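Local coordinates for Sel1 repeat family protein (Pseudomonas aeruginosa, PDB 6LCH) that acts as an immunity protein against the type VI secretion effector PldB, probably by binding and neutralising it through a helical scaffold of Sel1 repeats, at residues A174-V179 / F183-V188; V188-S193 / A202-R207. All coordinates share one frame; numbering follows the deposited sequence.

Contact 1 of 2, residues A174-V179 / F183-V188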
loop_
_atom_site.group_PDB
_atom_site.type_symbol
_atom_site.label_atom_id
_atom_site.label_comp_id
_atom_site.label_asym_id
_atom_site.label_seq_id
_atom_site.Cartn_x
_atom_site.Cartn_y
_atom_site.Cartn_z
ATOM N N ALA A 174 -13.697 1.321 2.041
ATOM C CA ALA A 174 -14.203 0.429 3.080
ATOM C C ALA A 174 -14.879 1.213 4.194
ATOM O O ALA A 174 -15.976 0.853 4.637
ATOM C CB ALA A 174 -13.068 -0.428 3.641
ATOM N N TYR A 175 -14.251 2.299 4.645
ATOM C CA TYR A 175 -14.831 3.093 5.723
ATOM C C TYR A 175 -16.204 3.628 5.338
ATOM O O TYR A 175 -17.181 3.457 6.079
ATOM C CB TYR A 175 -13.902 4.247 6.092
ATOM C CG TYR A 175 -14.551 5.224 7.043
ATOM C CD1 TYR A 175 -14.630 4.947 8.399
ATOM C CD2 TYR A 175 -15.096 6.417 6.583
ATOM C CE1 TYR A 175 -15.226 5.831 9.274
ATOM C CE2 TYR A 175 -15.694 7.308 7.451
ATOM C CZ TYR A 175 -15.759 7.008 8.794
ATOM O OH TYR A 175 -16.355 7.891 9.664
ATOM N N TYR A 176 -16.297 4.276 4.175
ATOM C CA TYR A 176 -17.559 4.889 3.772
ATOM C C TYR A 176 -18.632 3.841 3.523
ATOM O O TYR A 176 -19.801 4.049 3.869
ATOM C CB TYR A 176 -17.349 5.748 2.530
ATOM C CG TYR A 176 -16.874 7.123 2.887
ATOM C CD1 TYR A 176 -17.728 8.024 3.507
ATOM C CD2 TYR A 176 -15.566 7.513 2.644
ATOM C CE1 TYR A 176 -17.299 9.279 3.857
ATOM C CE2 TYR A 176 -15.128 8.775 2.991
ATOM C CZ TYR A 176 -16.002 9.652 3.595
ATOM O OH TYR A 176 -15.587 10.913 3.949
ATOM N N LYS A 177 -18.252 2.712 2.928
ATOM C CA LYS A 177 -19.208 1.639 2.688
ATOM C C LYS A 177 -19.738 1.071 3.997
ATOM O O LYS A 177 -20.945 0.860 4.153
ATOM C CB LYS A 177 -18.557 0.535 1.857
ATOM C CG LYS A 177 -19.453 -0.673 1.643
ATOM C CD LYS A 177 -18.736 -1.764 0.864
ATOM C CE LYS A 177 -17.687 -2.445 1.711
ATOM N NZ LYS A 177 -17.154 -3.659 1.051
ATOM N N ILE A 178 -18.851 0.835 4.955
ATOM C CA ILE A 178 -19.157 0.027 6.130
ATOM C C ILE A 178 -19.555 0.882 7.332
ATOM O O ILE A 178 -20.531 0.581 8.017
ATOM C CB ILE A 178 -17.952 -0.886 6.447
ATOM C CG1 ILE A 178 -17.777 -1.913 5.325
ATOM C CG2 ILE A 178 -18.133 -1.590 7.755
ATOM C CD1 ILE A 178 -16.348 -2.297 5.067
ATOM N N VAL A 179 -18.816 1.957 7.608
ATOM C CA VAL A 179 -19.109 2.751 8.800
ATOM C C VAL A 179 -20.218 3.763 8.527
ATOM O O VAL A 179 -21.101 3.975 9.367
ATOM C CB VAL A 179 -17.827 3.434 9.314
ATOM C CG1 VAL A 179 -18.122 4.276 10.559
ATOM C CG2 VAL A 179 -16.767 2.392 9.629
ATOM N N PHE A 183 -22.610 4.402 -0.019
ATOM C CA PHE A 183 -22.111 3.581 -1.121
ATOM C C PHE A 183 -21.499 4.401 -2.251
ATOM O O PHE A 183 -20.387 4.061 -2.692
ATOM C CB PHE A 183 -23.233 2.662 -1.613
ATOM C CG PHE A 183 -23.693 1.673 -0.577
ATOM C CD1 PHE A 183 -22.830 1.255 0.425
ATOM C CD2 PHE A 183 -24.981 1.172 -0.595
ATOM C CE1 PHE A 183 -23.238 0.352 1.382
ATOM C CE2 PHE A 183 -25.398 0.271 0.365
ATOM C CZ PHE A 183 -24.525 -0.142 1.353
ATOM N N PRO A 184 -22.125 5.472 -2.757
ATOM C CA PRO A 184 -21.496 6.206 -3.867
ATOM C C PRO A 184 -20.214 6.915 -3.478
ATOM O O PRO A 184 -19.308 7.021 -4.308
ATOM C CB PRO A 184 -22.580 7.200 -4.295
ATOM C CG PRO A 184 -23.841 6.709 -3.677
ATOM C CD PRO A 184 -23.427 6.060 -2.405
ATOM N N LYS A 185 -20.110 7.419 -2.249
ATOM C CA LYS A 185 -18.833 7.968 -1.807
ATOM C C LYS A 185 -17.805 6.867 -1.608
ATOM O O LYS A 185 -16.608 7.089 -1.823
ATOM C CB LYS A 185 -19.015 8.764 -0.518
ATOM C CG LYS A 185 -17.809 9.598 -0.134
ATOM C CD LYS A 185 -18.190 10.651 0.883
ATOM C CE LYS A 185 -17.830 12.039 0.407
ATOM N NZ LYS A 185 -18.386 13.068 1.327
ATOM N N ALA A 186 -18.250 5.676 -1.202
ATOM C CA ALA A 186 -17.341 4.541 -1.111
ATOM C C ALA A 186 -16.819 4.155 -2.486
ATOM O O ALA A 186 -15.626 3.877 -2.649
ATOM C CB ALA A 186 -18.045 3.354 -0.453
ATOM N N LEU A 187 -17.700 4.150 -3.488
ATOM C CA LEU A 187 -17.297 3.791 -4.843
ATOM C C LEU A 187 -16.299 4.789 -5.415
ATOM O O LEU A 187 -15.419 4.406 -6.193
ATOM C CB LEU A 187 -18.532 3.693 -5.739
ATOM C CG LEU A 187 -18.460 2.779 -6.964
ATOM C CD1 LEU A 187 -18.222 1.331 -6.558
ATOM C CD2 LEU A 187 -19.736 2.900 -7.780
ATOM N N VAL A 188 -16.424 6.068 -5.054
ATOM C CA VAL A 188 -15.467 7.071 -5.518
ATOM C C VAL A 188 -14.066 6.726 -5.029
ATOM O O VAL A 188 -13.088 6.792 -5.784
ATOM C CB VAL A 188 -15.894 8.477 -5.057
ATOM C CG1 VAL A 188 -14.741 9.470 -5.223
ATOM C CG2 VAL A 188 -17.119 8.940 -5.829
#

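Contact 2 of 2, residues V188-S193 / A202-R207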
loop_
_atom_site.group_PDB
_atom_site.type_symbol
_atom_site.label_atom_id
_atom_site.label_comp_id
_atom_site.label_asym_id
_atom_site.label_seq_id
_atom_site.Cartn_x
_atom_site.Cartn_y
_atom_site.Cartn_z
ATOM N N VAL A 188 -16.424 6.068 -5.054
ATOM C CA VAL A 188 -15.467 7.071 -5.518
ATOM C C VAL A 188 -14.066 6.726 -5.029
ATOM O O VAL A 188 -13.088 6.792 -5.784
ATOM C CB VAL A 188 -15.894 8.477 -5.057
ATOM C CG1 VAL A 188 -14.741 9.470 -5.223
ATOM C CG2 VAL A 188 -17.119 8.940 -5.829
ATOM N N TYR A 189 -13.956 6.326 -3.761
ATOM C CA TYR A 189 -12.650 6.081 -3.162
ATOM C C TYR A 189 -12.061 4.738 -3.579
ATOM O O TYR A 189 -10.838 4.612 -3.710
ATOM C CB TYR A 189 -12.757 6.176 -1.645
ATOM C CG TYR A 189 -12.579 7.587 -1.148
ATOM C CD1 TYR A 189 -13.547 8.207 -0.373
ATOM C CD2 TYR A 189 -11.442 8.309 -1.480
ATOM C CE1 TYR A 189 -13.373 9.507 0.076
ATOM C CE2 TYR A 189 -11.262 9.599 -1.043
ATOM C CZ TYR A 189 -12.224 10.193 -0.263
ATOM O OH TYR A 189 -12.024 11.478 0.166
ATOM N N TYR A 190 -12.903 3.718 -3.760
ATOM C CA TYR A 190 -12.410 2.471 -4.335
ATOM C C TYR A 190 -11.828 2.712 -5.721
ATOM O O TYR A 190 -10.801 2.126 -6.085
ATOM C CB TYR A 190 -13.529 1.432 -4.412
ATOM C CG TYR A 190 -13.879 0.742 -3.108
ATOM C CD1 TYR A 190 -12.944 -0.028 -2.425
ATOM C CD2 TYR A 190 -15.154 0.844 -2.577
ATOM C CE1 TYR A 190 -13.277 -0.669 -1.236
ATOM C CE2 TYR A 190 -15.493 0.216 -1.395
ATOM C CZ TYR A 190 -14.559 -0.542 -0.731
ATOM O OH TYR A 190 -14.917 -1.161 0.446
ATOM N N GLN A 191 -12.470 3.580 -6.508
ATOM C CA GLN A 191 -11.975 3.866 -7.850
ATOM C C GLN A 191 -10.642 4.601 -7.797
ATOM O O GLN A 191 -9.707 4.260 -8.531
ATOM C CB GLN A 191 -13.006 4.674 -8.638
ATOM C CG GLN A 191 -12.747 4.657 -10.142
ATOM C CD GLN A 191 -13.525 5.717 -10.895
ATOM O OE1 GLN A 191 -13.917 6.736 -10.330
ATOM N NE2 GLN A 191 -13.750 5.482 -12.184
ATOM N N VAL A 192 -10.536 5.614 -6.930
ATOM C CA VAL A 192 -9.263 6.312 -6.747
ATOM C C VAL A 192 -8.167 5.325 -6.373
ATOM O O VAL A 192 -7.029 5.421 -6.852
ATOM C CB VAL A 192 -9.410 7.423 -5.690
ATOM C CG1 VAL A 192 -8.042 7.892 -5.209
ATOM C CG2 VAL A 192 -10.211 8.582 -6.245
ATOM N N SER A 193 -8.500 4.350 -5.525
ATOM C CA SER A 193 -7.551 3.301 -5.170
ATOM C C SER A 193 -7.065 2.557 -6.407
ATOM O O SER A 193 -5.868 2.276 -6.539
ATOM C CB SER A 193 -8.199 2.338 -4.177
ATOM O OG SER A 193 -7.282 1.350 -3.744
ATOM N N ALA A 202 -9.561 -2.996 -7.562
ATOM C CA ALA A 202 -9.934 -3.390 -8.916
ATOM C C ALA A 202 -10.759 -4.668 -8.900
ATOM O O ALA A 202 -11.771 -4.779 -9.604
ATOM C CB ALA A 202 -8.683 -3.562 -9.781
ATOM N N PHE A 203 -10.339 -5.651 -8.101
ATOM C CA PHE A 203 -11.142 -6.857 -7.958
ATOM C C PHE A 203 -12.489 -6.545 -7.325
ATOM O O PHE A 203 -13.515 -7.108 -7.727
ATOM C CB PHE A 203 -10.402 -7.902 -7.130
ATOM C CG PHE A 203 -11.117 -9.217 -7.054
ATOM C CD1 PHE A 203 -11.011 -10.134 -8.086
ATOM C CD2 PHE A 203 -11.908 -9.530 -5.964
ATOM C CE1 PHE A 203 -11.669 -11.341 -8.025
ATOM C CE2 PHE A 203 -12.572 -10.740 -5.897
ATOM C CZ PHE A 203 -12.451 -11.646 -6.930
ATOM N N PHE A 204 -12.512 -5.651 -6.330
ATOM C CA PHE A 204 -13.780 -5.348 -5.675
ATOM C C PHE A 204 -14.743 -4.654 -6.627
ATOM O O PHE A 204 -15.945 -4.943 -6.622
ATOM C CB PHE A 204 -13.569 -4.490 -4.431
ATOM C CG PHE A 204 -14.852 -4.123 -3.742
ATOM C CD1 PHE A 204 -15.608 -5.091 -3.099
ATOM C CD2 PHE A 204 -15.316 -2.819 -3.754
ATOM C CE1 PHE A 204 -16.795 -4.760 -2.468
ATOM C CE2 PHE A 204 -16.500 -2.484 -3.124
ATOM C CZ PHE A 204 -17.241 -3.455 -2.482
ATOM N N LEU A 205 -14.237 -3.741 -7.457
ATOM C CA LEU A 205 -15.112 -3.085 -8.420
ATOM C C LEU A 205 -15.553 -4.049 -9.512
ATOM O O LEU A 205 -16.642 -3.889 -10.074
ATOM C CB LEU A 205 -14.416 -1.861 -9.015
ATOM C CG LEU A 205 -14.604 -0.562 -8.227
ATOM C CD1 LEU A 205 -14.634 -0.833 -6.731
ATOM C CD2 LEU A 205 -13.507 0.450 -8.570
ATOM N N SER A 206 -14.733 -5.059 -9.810
ATOM C CA SER A 206 -15.141 -6.097 -10.750
ATOM C C SER A 206 -16.380 -6.831 -10.255
ATOM O O SER A 206 -17.321 -7.075 -11.020
ATOM C CB SER A 206 -13.993 -7.078 -10.973
ATOM O OG SER A 206 -14.489 -8.349 -11.341
ATOM N N ARG A 207 -16.393 -7.203 -8.974
ATOM C CA ARG A 207 -17.550 -7.890 -8.410
ATOM C C ARG A 207 -18.720 -6.943 -8.184
ATOM O O ARG A 207 -19.879 -7.363 -8.286
ATOM C CB ARG A 207 -17.162 -8.575 -7.101
ATOM C CG ARG A 207 -15.865 -9.362 -7.190
ATOM C CD ARG A 207 -15.985 -10.708 -6.498
ATOM N NE ARG A 207 -17.218 -11.407 -6.849
ATOM C CZ ARG A 207 -18.070 -11.914 -5.964
ATOM N NH1 ARG A 207 -17.828 -11.807 -4.665
ATOM N NH2 ARG A 207 -19.167 -12.534 -6.380
#

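Contact 1 of 2, residues A174-V179 / F183-V188
Tyr176 of helix 166-178 meets Lys185 and Ala186 of helix 183-195. The two short segments run nearly antiparallel, at 167°, and their axes come within 7.6 Å. Tyr176 and Ala186 are the nearest pair of backbones, with CA atoms 4.9 Å apart. That is a close approach for two helices, and the small side chain of Ala186 allows it. Tyr176 points toward the second helix. Its CB lies beside Ala186, 3.9 Å from the Ala186 CB. With chi1 at -85° its ring CG sits beside the backbone N, and the ring extends past Ala186 to the side chain of Lys185. There the methylene CD of Lys185 lies over one face of the ring, 3.7 Å from the centroid of Tyr176, in a CH-pi contact. Lys185 CD is displaced toward the rim and comes 3.4 Å from Tyr176 CE1. On the opposite face, Tyr175 CD2 stands over the centre of the ring. The amino end of Lys185 continues past the ring and makes a long, weak ion pair with Asp264. A backbone hydrogen bond joins Tyr176 to Asn182.

Next along the helix, Lys177 also packs on Ala186. The Ala186 methyl CB packs 3.4 Å from the Lys177 backbone N and also touches the Lys177 CB. The aliphatic CG of Lys177 lies 3.9 Å from CE1 of Phe183. Phe183 CE1 is also 3.6 Å from the Lys177 O, which lies at the ring edge near its plane. Phe183 also meets the His181 ring and Met219.

No hydrogen bond joins the two segments. Lys185 contributes methylenes, and Lys177 methylenes and its backbone N and O. The helices are held by apolar and CH-pi packing, with the lysine charges directed past the interface.

Contact 2 of 2, residues V188-S193 / A202-R207
Tyr190 and Phe204 form the aromatic part of this contact. Their ring centroids are 4.5 Å apart and the planes are inclined at 44°, so the pair is neither a parallel stack nor a T-shape. Phe204 reaches over one face of the Tyr190 ring with its CD2 and CE2 side. CD2 sits above the middle of that face, 3.6 Å from the plane. Phe204 CE2 comes within 3.4 Å of Tyr190 CE2. The Phe204 CG is anti to the backbone N, with chi1 at 179°, which carries the ring across to Tyr190. Tyr170 of helix 166-178 meets the Tyr190 ring edge-to-face.

The aliphatic part is made by Leu205, whose two methyls divide the work. CD1 presses on the base of the tyrosine, 3.4 Å from the Tyr190 CB. CD2 turns to the next residue and lies 3.8 Å from the Gln191 CA. Leu205 also packs on Tyr231 of helix 225-240.

Polar groups do not bridge the two segments. The Gln191 amide leads away from Leu205, and its NE2 hydrogen bonds to the Tyr253 carbonyl O.

The segment axes stay 9.4 Å apart and cross at -133°, so large side chains fill the interface. This is a buried helix-helix contact in an alpha-helical Sel1 fold. Helix 183-195, within a Sel1 repeat, packs here against the following helix, 199-208, as successive helices do in solenoids of the TPR clan.

Overall arrangement
Contact 1 closes first, across the short turn 180-182 that joins helix 166-178 to helix 183-195. Contact 2 opens after it and closes a longer connection, mostly helical, through residues 194-201, bringing helix 199-208 back against helix 183-195. The two are in series and neither nests in the other. They share Val188 and helix 183-195, which serves both neighbours. Their centres are about 10 Å apart, and they touch directly. The Tyr190 OH packs 3.2 Å from the Ala174 CA, and Lys177 reaches both Tyr190 and Phe204. The first and third helices thus also meet. Together the contacts tie three successive helices together, with helix 225-240 packing beside contact 2.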